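Long-range contacts in acetyl-CoA acetyltransferase (Bacillus anthracis, PDB 3SS6), which probably catalyses the reversible Claisen condensation of two acetyl-CoA molecules to acetoacetyl-CoA and free CoA, as other thiolases do: residues N6-A11 / V259-E264; G22-V27 / V202-K207; S124-K129 / G140-T145; D178-R183 / L334-V339; K374-L379 / A388-A393. All coordinates share one frame; numbering follows the deposited sequence. Where two conformers were deposited one is given.

Contact 1: residues N6-A11 / V259-E264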
# COMPACT_ATOMS: atom_id res chain seq x y z
N ASN A 6 -44.12 -10.20 23.78
CA ASN A 6 -43.74 -8.80 23.94
C ASN A 6 -42.25 -8.74 24.21
O ASN A 6 -41.71 -9.61 24.90
CB ASN A 6 -44.48 -8.16 25.12
CG ASN A 6 -45.98 -8.04 24.89
OD1 ASN A 6 -46.46 -8.18 23.77
ND2 ASN A 6 -46.71 -7.73 25.97
N VAL A 7 -41.60 -7.70 23.70
CA VAL A 7 -40.16 -7.52 23.86
C VAL A 7 -39.87 -6.40 24.87
O VAL A 7 -40.33 -5.28 24.71
CB VAL A 7 -39.50 -7.17 22.54
CG1 VAL A 7 -37.98 -7.04 22.71
CG2 VAL A 7 -39.85 -8.22 21.49
N VAL A 8 -39.10 -6.72 25.91
CA VAL A 8 -38.72 -5.72 26.89
C VAL A 8 -37.21 -5.58 26.94
O VAL A 8 -36.47 -6.45 26.48
CB VAL A 8 -39.29 -6.02 28.31
CG1 VAL A 8 -40.81 -6.06 28.27
CG2 VAL A 8 -38.73 -7.32 28.85
N ILE A 9 -36.76 -4.46 27.49
CA ILE A 9 -35.35 -4.10 27.51
C ILE A 9 -34.95 -3.98 28.97
O ILE A 9 -35.54 -3.19 29.71
CB ILE A 9 -35.14 -2.74 26.82
CG1 ILE A 9 -35.46 -2.85 25.33
CG2 ILE A 9 -33.70 -2.24 27.01
CD1 ILE A 9 -35.76 -1.51 24.66
N THR A 10 -33.95 -4.76 29.39
CA THR A 10 -33.59 -4.77 30.82
C THR A 10 -32.30 -4.03 31.18
O THR A 10 -32.02 -3.80 32.37
CB THR A 10 -33.50 -6.22 31.35
OG1 THR A 10 -32.49 -6.93 30.63
CG2 THR A 10 -34.84 -6.93 31.19
N ALA A 11 -31.52 -3.65 30.16
CA ALA A 11 -30.32 -2.86 30.37
C ALA A 11 -30.05 -2.10 29.09
O ALA A 11 -30.42 -2.55 28.00
CB ALA A 11 -29.11 -3.75 30.71
N VAL A 259 -29.83 -5.13 26.53
CA VAL A 259 -30.23 -6.51 26.78
C VAL A 259 -31.74 -6.57 26.59
O VAL A 259 -32.48 -5.80 27.21
CB VAL A 259 -29.86 -6.99 28.21
CG1 VAL A 259 -30.39 -8.41 28.44
CG2 VAL A 259 -28.33 -6.94 28.42
N LEU A 260 -32.19 -7.46 25.71
CA LEU A 260 -33.61 -7.61 25.42
C LEU A 260 -34.04 -9.02 25.76
O LEU A 260 -33.27 -9.96 25.62
CB LEU A 260 -33.89 -7.34 23.93
CG LEU A 260 -33.49 -5.96 23.41
CD1 LEU A 260 -32.07 -5.97 22.77
CD2 LEU A 260 -34.51 -5.49 22.40
N MET A 261 -35.29 -9.17 26.20
CA MET A 261 -35.82 -10.51 26.44
C MET A 261 -37.34 -10.49 26.32
O MET A 261 -37.94 -9.42 26.19
CB MET A 261 -35.38 -11.03 27.83
CG MET A 261 -35.95 -10.21 29.00
SD MET A 261 -35.34 -10.81 30.60
CE MET A 261 -33.60 -10.37 30.45
N SER A 262 -37.96 -11.65 26.32
CA SER A 262 -39.42 -11.69 26.31
C SER A 262 -39.93 -11.13 27.63
O SER A 262 -39.26 -11.24 28.66
CB SER A 262 -39.95 -13.10 26.09
OG SER A 262 -39.62 -13.94 27.19
N GLU A 263 -41.10 -10.52 27.60
CA GLU A 263 -41.68 -10.01 28.83
C GLU A 263 -41.91 -11.16 29.83
O GLU A 263 -41.78 -10.97 31.04
CB GLU A 263 -42.98 -9.26 28.54
CG GLU A 263 -43.47 -8.49 29.77
CD GLU A 263 -44.53 -7.46 29.44
OE1 GLU A 263 -45.01 -7.42 28.28
OE2 GLU A 263 -44.90 -6.68 30.35
N GLU A 264 -42.26 -12.33 29.31
CA GLU A 264 -42.46 -13.50 30.16
C GLU A 264 -41.17 -13.93 30.85
O GLU A 264 -41.19 -14.28 32.04
CB GLU A 264 -43.09 -14.66 29.37
CG GLU A 264 -44.52 -14.39 28.93
CD GLU A 264 -45.25 -15.64 28.46
OE1 GLU A 264 -44.57 -16.61 28.05
OE2 GLU A 264 -46.50 -15.65 28.51

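Contact 2: residues G22-V27 / V202-K207. With SO4 (sulfate ion), chain J.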
# COMPACT_ATOMS: atom_id res chain seq x y z
N GLY A 22 -9.04 10.43 18.61
CA GLY A 22 -9.07 10.77 20.03
C GLY A 22 -8.78 9.61 20.96
O GLY A 22 -7.88 8.80 20.70
N ALA A 23 -9.54 9.52 22.05
CA ALA A 23 -9.25 8.55 23.11
C ALA A 23 -9.28 7.11 22.62
O ALA A 23 -8.55 6.26 23.14
CB ALA A 23 -10.25 8.73 24.27
N LEU A 24 -10.13 6.83 21.63
CA LEU A 24 -10.30 5.46 21.12
C LEU A 24 -9.56 5.22 19.80
O LEU A 24 -9.85 4.26 19.08
CB LEU A 24 -11.81 5.13 20.98
CG LEU A 24 -12.60 5.25 22.28
CD1 LEU A 24 -14.12 5.17 22.03
CD2 LEU A 24 -12.13 4.18 23.29
N LYS A 25 -8.58 6.08 19.51
CA LYS A 25 -7.76 5.98 18.31
C LYS A 25 -7.28 4.57 18.00
O LYS A 25 -7.35 4.13 16.86
CB LYS A 25 -6.53 6.89 18.46
CG LYS A 25 -5.62 6.93 17.25
CD LYS A 25 -4.42 7.81 17.59
CE LYS A 25 -3.84 8.50 16.39
NZ LYS A 25 -2.72 9.41 16.80
N ASN A 26 -6.78 3.90 19.03
CA ASN A 26 -6.12 2.61 18.88
C ASN A 26 -6.96 1.46 19.38
O ASN A 26 -6.42 0.47 19.90
CB ASN A 26 -4.81 2.61 19.66
CG ASN A 26 -3.84 3.64 19.14
OD1 ASN A 26 -3.69 3.79 17.93
ND2 ASN A 26 -3.18 4.35 20.04
N VAL A 27 -8.28 1.58 19.26
CA VAL A 27 -9.16 0.52 19.71
C VAL A 27 -9.92 -0.03 18.50
O VAL A 27 -10.43 0.76 17.70
CB VAL A 27 -10.15 1.04 20.77
CG1 VAL A 27 -11.09 -0.05 21.23
CG2 VAL A 27 -9.37 1.61 21.97
N VAL A 202 -20.40 3.34 30.17
CA VAL A 202 -19.44 2.33 30.62
C VAL A 202 -18.05 2.83 30.25
O VAL A 202 -17.75 3.01 29.08
CB VAL A 202 -19.67 1.02 29.86
CG1 VAL A 202 -18.67 -0.04 30.27
CG2 VAL A 202 -21.11 0.52 30.06
N PRO A 203 -17.19 3.06 31.26
CA PRO A 203 -15.85 3.55 30.93
C PRO A 203 -15.04 2.50 30.19
O PRO A 203 -15.17 1.30 30.45
CB PRO A 203 -15.23 3.83 32.30
CG PRO A 203 -16.03 3.01 33.26
CD PRO A 203 -17.42 2.99 32.71
N ILE A 204 -14.21 2.95 29.26
CA ILE A 204 -13.39 2.04 28.48
C ILE A 204 -11.95 2.22 28.93
O ILE A 204 -11.47 3.35 29.02
CB ILE A 204 -13.45 2.38 26.98
CG1 ILE A 204 -14.92 2.42 26.50
CG2 ILE A 204 -12.60 1.39 26.16
CD1 ILE A 204 -15.64 1.08 26.58
N THR A 205 -11.26 1.12 29.21
CA THR A 205 -9.85 1.19 29.57
C THR A 205 -9.03 0.86 28.34
O THR A 205 -9.16 -0.24 27.79
CB THR A 205 -9.48 0.24 30.74
OG1 THR A 205 -10.19 0.63 31.92
CG2 THR A 205 -7.98 0.30 31.02
N ILE A 206 -8.24 1.82 27.87
CA ILE A 206 -7.39 1.61 26.71
C ILE A 206 -5.99 1.30 27.17
O ILE A 206 -5.37 2.11 27.87
CB ILE A 206 -7.34 2.83 25.77
CG1 ILE A 206 -8.75 3.23 25.31
CG2 ILE A 206 -6.49 2.54 24.53
CD1 ILE A 206 -9.39 4.32 26.14
N LYS A 207 -5.48 0.14 26.79
CA LYS A 207 -4.12 -0.22 27.13
C LYS A 207 -3.19 0.34 26.06
O LYS A 207 -3.05 -0.24 24.98
CB LYS A 207 -3.96 -1.74 27.25
CG LYS A 207 -4.82 -2.36 28.34
CD LYS A 207 -4.23 -3.69 28.83
CE LYS A 207 -5.19 -4.39 29.79
NZ LYS A 207 -5.54 -3.54 30.96
S SO4 J . -0.12 6.63 18.54
O1 SO4 J . 0.91 5.63 18.81
O2 SO4 J . -1.19 6.49 19.53
O3 SO4 J . 0.47 7.96 18.63
O4 SO4 J . -0.66 6.43 17.20

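Contact 3: residues S124-K129 / G140-T145. With SO4 (sulfate ion), chain E.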
# COMPACT_ATOMS: atom_id res chain seq x y z
N SER A 124 -10.09 2.44 11.52
CA SER A 124 -10.48 1.82 10.26
C SER A 124 -9.33 1.86 9.25
O SER A 124 -8.58 2.83 9.20
CB SER A 124 -11.73 2.50 9.69
OG SER A 124 -12.85 2.22 10.52
N PRO A 125 -9.20 0.79 8.44
CA PRO A 125 -8.05 0.65 7.54
C PRO A 125 -8.16 1.44 6.24
O PRO A 125 -9.19 2.10 5.97
CB PRO A 125 -8.06 -0.85 7.22
CG PRO A 125 -9.50 -1.21 7.23
CD PRO A 125 -10.09 -0.38 8.38
N TYR A 126 -7.07 1.40 5.48
CA TYR A 126 -7.06 1.85 4.09
C TYR A 126 -7.08 0.61 3.19
O TYR A 126 -6.66 -0.47 3.62
CB TYR A 126 -5.81 2.68 3.81
CG TYR A 126 -6.01 4.14 4.13
CD1 TYR A 126 -6.00 4.59 5.45
CD2 TYR A 126 -6.23 5.08 3.12
CE1 TYR A 126 -6.20 5.92 5.76
CE2 TYR A 126 -6.42 6.43 3.42
CZ TYR A 126 -6.42 6.83 4.74
OH TYR A 126 -6.61 8.16 5.06
N ALA A 127 -7.57 0.77 1.97
CA ALA A 127 -7.74 -0.35 1.04
C ALA A 127 -7.04 -0.06 -0.28
O ALA A 127 -6.98 1.09 -0.73
CB ALA A 127 -9.22 -0.63 0.80
N LEU A 128 -6.54 -1.11 -0.92
CA LEU A 128 -6.01 -1.02 -2.28
C LEU A 128 -6.82 -1.95 -3.18
O LEU A 128 -6.91 -3.15 -2.92
CB LEU A 128 -4.53 -1.41 -2.32
CG LEU A 128 -3.54 -0.36 -1.79
CD1 LEU A 128 -2.13 -0.93 -1.70
CD2 LEU A 128 -3.55 0.87 -2.69
N LYS A 129 -7.42 -1.39 -4.22
CA LYS A 129 -8.31 -2.16 -5.08
C LYS A 129 -7.60 -2.87 -6.23
O LYS A 129 -8.16 -3.80 -6.80
CB LYS A 129 -9.41 -1.27 -5.67
CG LYS A 129 -10.14 -0.40 -4.67
CD LYS A 129 -10.84 -1.19 -3.59
CE LYS A 129 -11.51 -0.24 -2.60
NZ LYS A 129 -12.40 0.74 -3.27
N GLY A 140 -1.96 5.12 -8.60
CA GLY A 140 -3.23 4.55 -8.15
C GLY A 140 -3.74 5.28 -6.93
O GLY A 140 -3.13 6.24 -6.47
N GLU A 141 -4.85 4.81 -6.40
CA GLU A 141 -5.45 5.42 -5.23
C GLU A 141 -5.44 4.47 -4.05
O GLU A 141 -5.83 3.32 -4.17
CB GLU A 141 -6.91 5.77 -5.51
CG GLU A 141 -7.19 7.24 -5.73
CD GLU A 141 -8.64 7.58 -5.48
OE1 GLU A 141 -9.52 6.87 -6.01
OE2 GLU A 141 -8.92 8.55 -4.76
N ILE A 142 -4.99 4.96 -2.90
CA ILE A 142 -5.13 4.18 -1.69
C ILE A 142 -6.34 4.75 -0.94
O ILE A 142 -6.37 5.93 -0.61
CB ILE A 142 -3.84 4.17 -0.83
CG1 ILE A 142 -4.06 3.32 0.42
CG2 ILE A 142 -3.40 5.57 -0.46
CD1 ILE A 142 -2.78 3.01 1.15
N ARG A 143 -7.34 3.91 -0.74
CA ARG A 143 -8.67 4.39 -0.37
C ARG A 143 -8.93 4.36 1.12
O ARG A 143 -8.73 3.35 1.79
CB ARG A 143 -9.73 3.58 -1.11
CG ARG A 143 -9.59 3.62 -2.62
CD ARG A 143 -10.19 4.90 -3.22
NE ARG A 143 -11.65 4.92 -3.08
CZ ARG A 143 -12.44 5.86 -3.59
NH1 ARG A 143 -11.91 6.87 -4.27
NH2 ARG A 143 -13.76 5.80 -3.41
N ASP A 144 -9.38 5.48 1.65
CA ASP A 144 -9.75 5.57 3.06
C ASP A 144 -11.14 4.95 3.23
O ASP A 144 -12.11 5.44 2.65
CB ASP A 144 -9.80 7.05 3.45
CG ASP A 144 -10.18 7.27 4.90
OD1 ASP A 144 -10.64 6.32 5.57
OD2 ASP A 144 -9.99 8.41 5.38
N THR A 145 -11.23 3.85 3.98
CA THR A 145 -12.53 3.18 4.14
C THR A 145 -13.59 4.07 4.80
O THR A 145 -14.78 3.92 4.53
CB THR A 145 -12.43 1.84 4.91
OG1 THR A 145 -11.86 2.06 6.20
CG2 THR A 145 -11.57 0.85 4.13
S SO4 E . -7.26 2.88 -8.39
O1 SO4 E . -8.17 2.01 -7.63
O2 SO4 E . -7.74 4.25 -8.30
O3 SO4 E . -5.92 2.81 -7.85
O4 SO4 E . -7.24 2.46 -9.78
O HOH W 1 -7.08 1.33 -4.85

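Contact 4: residues D178-R183 / L334-V339. With SO4 (sulfate ion), chain D.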
# COMPACT_ATOMS: atom_id res chain seq x y z
N ASP A 178 -26.78 26.61 12.12
CA ASP A 178 -25.83 26.94 13.17
C ASP A 178 -26.51 27.06 14.53
O ASP A 178 -25.88 26.82 15.57
CB ASP A 178 -25.01 28.18 12.82
CG ASP A 178 -23.97 27.89 11.74
OD1 ASP A 178 -23.74 26.69 11.46
OD2 ASP A 178 -23.37 28.85 11.20
N GLU A 179 -27.80 27.40 14.55
CA GLU A 179 -28.54 27.44 15.81
C GLU A 179 -28.72 26.04 16.36
O GLU A 179 -28.57 25.79 17.56
CB GLU A 179 -29.91 28.10 15.63
CG GLU A 179 -30.74 28.12 16.91
CD GLU A 179 -32.10 28.76 16.73
OE1 GLU A 179 -32.16 29.97 16.44
OE2 GLU A 179 -33.12 28.05 16.89
N VAL A 180 -29.04 25.10 15.47
CA VAL A 180 -29.18 23.70 15.85
C VAL A 180 -27.83 23.15 16.31
O VAL A 180 -27.76 22.41 17.29
CB VAL A 180 -29.74 22.86 14.69
CG1 VAL A 180 -29.49 21.37 14.94
CG2 VAL A 180 -31.22 23.14 14.53
N ALA A 181 -26.76 23.53 15.62
CA ALA A 181 -25.42 23.06 15.98
C ALA A 181 -25.02 23.54 17.37
O ALA A 181 -24.51 22.77 18.19
CB ALA A 181 -24.39 23.50 14.95
N LEU A 182 -25.25 24.83 17.64
CA LEU A 182 -24.91 25.39 18.94
C LEU A 182 -25.73 24.72 20.03
O LEU A 182 -25.23 24.42 21.12
CB LEU A 182 -25.11 26.91 18.95
CG LEU A 182 -24.84 27.59 20.29
CD1 LEU A 182 -23.39 27.37 20.75
CD2 LEU A 182 -25.16 29.08 20.16
N ARG A 183 -27.01 24.50 19.74
CA ARG A 183 -27.91 23.83 20.67
C ARG A 183 -27.39 22.44 21.00
O ARG A 183 -27.41 22.02 22.17
CB ARG A 183 -29.30 23.73 20.05
CG ARG A 183 -30.31 22.97 20.88
CD ARG A 183 -31.63 22.88 20.13
NE ARG A 183 -32.69 22.27 20.94
CZ ARG A 183 -32.92 20.96 21.01
NH1 ARG A 183 -32.17 20.10 20.33
NH2 ARG A 183 -33.92 20.52 21.78
N LEU A 334 -42.18 19.08 13.89
CA LEU A 334 -41.88 18.62 15.24
C LEU A 334 -41.80 19.77 16.24
O LEU A 334 -41.46 20.91 15.88
CB LEU A 334 -40.54 17.88 15.27
CG LEU A 334 -40.42 16.63 14.40
CD1 LEU A 334 -39.01 16.09 14.50
CD2 LEU A 334 -41.44 15.58 14.82
N ASP A 335 -42.10 19.46 17.50
CA ASP A 335 -41.86 20.38 18.61
C ASP A 335 -40.43 20.19 19.11
O ASP A 335 -40.13 19.22 19.80
CB ASP A 335 -42.84 20.08 19.76
CG ASP A 335 -42.63 21.00 20.95
OD1 ASP A 335 -41.64 21.77 20.97
OD2 ASP A 335 -43.46 20.94 21.89
N ARG A 336 -39.55 21.11 18.75
CA ARG A 336 -38.13 20.92 19.05
C ARG A 336 -37.85 20.72 20.55
O ARG A 336 -36.87 20.08 20.93
CB ARG A 336 -37.29 22.08 18.51
CG ARG A 336 -35.79 21.86 18.63
CD ARG A 336 -35.01 23.09 18.16
NE ARG A 336 -35.18 23.32 16.72
CZ ARG A 336 -34.63 24.33 16.06
NH1 ARG A 336 -33.87 25.21 16.69
NH2 ARG A 336 -34.84 24.46 14.75
N GLU A 337 -38.73 21.27 21.40
CA GLU A 337 -38.55 21.13 22.85
C GLU A 337 -38.65 19.69 23.34
O GLU A 337 -38.25 19.39 24.47
CB GLU A 337 -39.55 22.02 23.60
CG GLU A 337 -39.28 23.51 23.42
CD GLU A 337 -40.20 24.40 24.26
OE1 GLU A 337 -39.90 25.60 24.38
OE2 GLU A 337 -41.22 23.89 24.78
N LYS A 338 -39.19 18.82 22.50
CA LYS A 338 -39.29 17.39 22.82
C LYS A 338 -38.24 16.56 22.11
O LYS A 338 -38.19 15.34 22.30
CB LYS A 338 -40.67 16.86 22.44
CG LYS A 338 -41.80 17.63 23.08
CD LYS A 338 -43.02 16.78 23.33
CE LYS A 338 -43.61 16.25 22.05
NZ LYS A 338 -45.01 15.74 22.27
N VAL A 339 -37.39 17.19 21.31
CA VAL A 339 -36.49 16.44 20.42
C VAL A 339 -35.02 16.64 20.78
O VAL A 339 -34.58 17.76 20.96
CB VAL A 339 -36.68 16.89 18.95
CG1 VAL A 339 -35.77 16.07 18.03
CG2 VAL A 339 -38.14 16.76 18.53
S SO4 D . -35.42 24.08 22.34
O1 SO4 D . -36.37 24.94 23.04
O2 SO4 D . -34.28 24.88 21.89
O3 SO4 D . -34.97 23.03 23.25
O4 SO4 D . -36.08 23.48 21.18
O HOH W 2 -32.78 26.44 13.97

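Contact 5: residues K374-L379 / A388-A393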
# COMPACT_ATOMS: atom_id res chain seq x y z
N LYS A 374 -43.62 7.68 26.46
CA LYS A 374 -43.53 7.35 25.04
C LYS A 374 -42.35 7.99 24.31
O LYS A 374 -42.18 9.21 24.34
CB LYS A 374 -44.84 7.70 24.33
CG LYS A 374 -46.04 6.89 24.81
CD LYS A 374 -47.26 7.15 23.95
CE LYS A 374 -48.44 6.27 24.37
NZ LYS A 374 -48.92 6.62 25.74
N GLY A 375 -41.56 7.16 23.63
CA GLY A 375 -40.37 7.62 22.94
C GLY A 375 -40.32 7.15 21.49
O GLY A 375 -40.77 6.06 21.16
N ILE A 376 -39.77 8.00 20.63
CA ILE A 376 -39.48 7.61 19.25
C ILE A 376 -38.01 7.88 18.99
O ILE A 376 -37.53 8.98 19.26
CB ILE A 376 -40.29 8.45 18.25
CG1 ILE A 376 -41.79 8.26 18.48
CG2 ILE A 376 -39.92 8.07 16.82
CD1 ILE A 376 -42.67 9.17 17.61
N ALA A 377 -37.30 6.88 18.47
CA ALA A 377 -35.93 7.07 18.04
C ALA A 377 -35.87 6.79 16.54
O ALA A 377 -36.39 5.78 16.07
CB ALA A 377 -34.98 6.16 18.79
N SER A 378 -35.24 7.68 15.78
CA SER A 378 -35.25 7.52 14.33
C SER A 378 -34.04 8.16 13.71
O SER A 378 -33.52 9.15 14.22
CB SER A 378 -36.53 8.16 13.76
OG SER A 378 -36.62 7.97 12.35
N LEU A 379 -33.58 7.60 12.59
CA LEU A 379 -32.44 8.21 11.92
C LEU A 379 -32.40 7.92 10.43
O LEU A 379 -32.96 6.93 9.99
CB LEU A 379 -31.13 7.81 12.61
CG LEU A 379 -30.56 6.40 12.50
CD1 LEU A 379 -29.28 6.37 13.32
CD2 LEU A 379 -31.54 5.35 13.00
N ALA A 388 -37.29 3.80 12.22
CA ALA A 388 -37.83 4.35 13.46
C ALA A 388 -38.19 3.24 14.45
O ALA A 388 -38.66 2.16 14.06
CB ALA A 388 -39.05 5.23 13.18
N LEU A 389 -37.97 3.53 15.73
CA LEU A 389 -38.21 2.59 16.80
C LEU A 389 -39.11 3.26 17.84
O LEU A 389 -38.87 4.41 18.22
CB LEU A 389 -36.86 2.20 17.44
CG LEU A 389 -36.92 1.17 18.57
CD1 LEU A 389 -37.49 -0.15 18.08
CD2 LEU A 389 -35.52 0.98 19.15
N PHE A 390 -40.14 2.55 18.27
CA PHE A 390 -41.17 3.11 19.15
C PHE A 390 -41.13 2.36 20.47
O PHE A 390 -41.26 1.14 20.49
CB PHE A 390 -42.54 3.00 18.49
CG PHE A 390 -42.64 3.75 17.20
CD1 PHE A 390 -43.24 5.00 17.16
CD2 PHE A 390 -42.08 3.23 16.04
CE1 PHE A 390 -43.30 5.72 15.96
CE2 PHE A 390 -42.13 3.94 14.85
CZ PHE A 390 -42.75 5.18 14.80
N ILE A 391 -40.90 3.08 21.56
CA ILE A 391 -40.74 2.44 22.86
C ILE A 391 -41.59 3.10 23.94
O ILE A 391 -42.03 4.25 23.81
CB ILE A 391 -39.27 2.45 23.33
CG1 ILE A 391 -38.80 3.88 23.57
CG2 ILE A 391 -38.37 1.75 22.31
CD1 ILE A 391 -37.46 3.94 24.29
N GLU A 392 -41.85 2.34 25.00
CA GLU A 392 -42.52 2.90 26.19
C GLU A 392 -41.66 2.58 27.40
O GLU A 392 -41.36 1.41 27.66
CB GLU A 392 -43.93 2.31 26.36
CG GLU A 392 -44.88 2.75 25.25
CD GLU A 392 -46.26 2.11 25.34
OE1 GLU A 392 -46.44 1.12 26.08
OE2 GLU A 392 -47.17 2.61 24.64
N ALA A 393 -41.26 3.61 28.13
CA ALA A 393 -40.55 3.39 29.38
C ALA A 393 -41.50 2.78 30.40
O ALA A 393 -42.69 3.12 30.44
CB ALA A 393 -39.98 4.71 29.91

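Contact 1: residues N6-A11 / V259-E264
Val7, Ile9 and Leu260 form the apolar centre of this antiparallel strand pair, which joins strands 7-19 and 252-262 in the large mixed sheet of the thiolase fold. Leu260 lies side by side with Ile9 on one face, and its CD2 branch reaches Val7 CG1 at 3.8 Å; helix 93-107 packs on Leu260 and Val7 from that side. On the face of Val8 and Met261 the thioether chain, bent at chi3 (67°), swings its methyl back across Thr10 at about a right angle, so that Met261 CE rests 3.7 Å from Thr10 CG2. Thr10 OG1, in the crowded position between N and C, is bonded to Gly44 O and merely touches Val259 CG1. Across the backbone, Val8 and Met261 make a hydrogen-bonded pair, the bond from Val8 N running nearly along the C=O axis of Met261, Ile9 and Leu260 make a non-hydrogen-bonded one, and Thr10 N donates to Val259 O at 2.8 Å. Beyond Ser262, whose hydroxyl N-caps helix 263-269 through Lys265 N, the contact turns polar. Glu263 N binds Asn6 O from above the carbonyl plane, and Glu263 OE2 forms a salt bridge with Arg276. The other oxygen, OE1, receives Asn6 ND2 at 2.9 Å, nearly along its C-O axis and in the plane of the amide.

Contact 2: residues G22-V27 / V202-K207
Ile206 has the largest share of this contact, with Leu24 and Ile204 next to it, and all three meet through methyl and methylene groups. Strand 204-207, paired with strand 212-215, here presents one side to a loop that links strand 7-19 to helix 29-43 within the N-terminal thiolase domain. That loop is folded by two overlapping type I beta turns, Gly22 to Lys25 and Leu24 to Val27, each closed by a backbone hydrogen bond, and they bring Leu24 and Val27 to the strand. Ile206 CG1 stands anti to the carbonyl carbon (chi1 -56°) and meets Val27 CG2 at 3.8 Å, while its CD1 lies 3.7 Å from Ala23 O. Leu24 crosses both isoleucines at about a right angle and touches with a single branch: CD2 is 4.0 Å from Ile206 CD1 and equally far from Ile204 CG2. Phe215 and Leu32 extend the apolar cluster around Leu24. The polar side chains find partners outside the two segments: Asn26 ND2 hydrogen-bonds Glu208 and, in a nearly straight bond of 3.0 Å, O2 of a sulfate probably left by crystallisation, and Lys25 makes a cation-pi contact with Trp133 of the second subunit. With no hydrogen bond between loop and strand, the union depends on the fit of branched aliphatic side chains and on burial from water, while the hydrogen bonds of the loop go to its own turns and beyond these segments.

Contact 3: residues S124-K129 / G140-T145
Strands 126-128 and 140-144 run antiparallel as a beta hairpin, their axes 4.6 Å apart at the closest approach, with Ala127 and Arg143 as a hydrogen-bonded pair whose two N-H...O bonds lie in the carbonyl planes. Next to it, Tyr126 and Asp144 form a non-hydrogen-bonded pair, and their side chains share a face. The Tyr126 ring covers the Asp144 backbone in a CH-pi contact, Asp144 CA lying 3.8 Å from the ring centroid and toward the rim. Asp144 CG stands anti to the backbone N (chi1 180°), so its carboxylate runs on past the ring toward the hydroxyl; its OD1 N-caps the following helix at Val146 N and meets Arg132 of the second subunit. Gln138 of the third subunit binds both Tyr126 OH and Asp144 OD2. Leu128 leans its CD2 branch on Ile142 CB at 3.8 Å. On the face of Ala127 and Arg143 two like charges approach, Lys129 NZ standing 4.3 Å from Arg143 NE; Glu148 makes a salt bridge with each and probably offsets their repulsion. The hairpin edges pair with strands of the second and third subunits, which makes this a tetramer-building element. At its helix end Pro125 O is gripped twice, weakly by Thr145 N and firmly by Thr145 OG1, which sits on a carbonyl lone pair at 2.7 Å.

Contact 4: residues D178-R183 / L334-V339
Two arginines sliding past each other in opposite directions bind helix 174-194, from the N-terminal thiolase domain, to the 3-10 turn at Arg336-Lys338 in the C-terminal one. The close-packed part lies between them. Arg183 reaches out fully extended from CG to NE, and one face of its guanidinium receives the aliphatic part of Arg336, with Arg336 CD 3.7 Å from Arg183 NE. Arg336 bends at chi3 (-67°), which lays its own guanidinium against the helix, where Val180 CG2 sits over one face, offset toward the rim. Leu326 of helix 322-332 packs on both Val180 and Arg336. The two guanidinium planes stand 66° apart, and Arg336 NE forms a salt bridge with Glu329, which would ease the repulsion between the two. The looser, wetter side holds the exposed Glu179, whose OE2 meets Arg336 NH1 at 2.9 Å in a salt bridge with a strongly bent, weak hydrogen bond. A water accepts from Arg336 NH2 and donates weakly to the same OE2. A sulfate, probably from the crystallisation liquor, lies along the edge of Arg183, taking a bond from NH2 to O3 at 3.1 Å and weaker ones from NE. The straightest hydrogen bond between the segments runs from Arg183 NH2 to Val339 O, 3.0 Å long and nearly along the C=O axis.

Contact 5: residues K374-L379 / A388-A393
Matching first torsions bring Ile376 and Phe390 together: in both, the gamma carbon continuing the chain is anti to the carbonyl carbon (chi1 -60° and -62°), so the two side chains lie side by side and point the same way. Ile376 CG1 comes to 3.8 Å from Phe390 CD1, and the CG2 branch lies on the side of one ring face. The same choice in Lys374 and Glu392 sets these chains alongside each other, yet Lys374 NZ remains 4.5 Å from Glu392 OE2, too far for a salt bridge, and the nearer approach is by Lys374 CE. Ser378 OG, anti to its backbone N, bonds to Val387 O and rests against Ala388 CB. On the reverse face Ile391 holds CG1 in the crowded position between N and C (chi1 65°), which folds it over the backbone of Gly375, 3.8 Å from Gly375 O. Within these ranges four backbone hydrogen bonds join the arms of this beta hairpin of the C-terminal thiolase domain, two in the Gly375-Ile391 pair and two in Ala377-Leu389, the shortest being Leu389 N to Ala377 O at 2.8 Å. Strand 314-317 binds the outer edge of 374-381, and strand 275-284 flanks 385-393. Helix 294-305 covers the face of Ile376 and Phe390 through Leu302, whereas helix 352-370 packs against Ala377, Leu389 and Ile391 on the other, leaving the hairpin between two helical layers.

Overall arrangement
Contacts 1 and 5 belong to the same large mixed sheet, their centres about 15 Å apart, and both are buried, with backbone hydrogen bonds between antiparallel strands and aliphatic or aromatic faces under helices. Contact 1 joins strands distant in sequence, whereas contact 5 is a local hairpin. Contact 3 is also a hairpin, but it lies about 37 Å from contact 5 between centres, and other subunits cover much of it and supply several of its charged and polar partners. Contact 2, also buried, has no hydrogen bond across its segments, only aliphatic packing and a carbonyl oxygen. Contact 4, partly buried, links the two thiolase domains mainly through arginines and alone has a salt bridge between its segments.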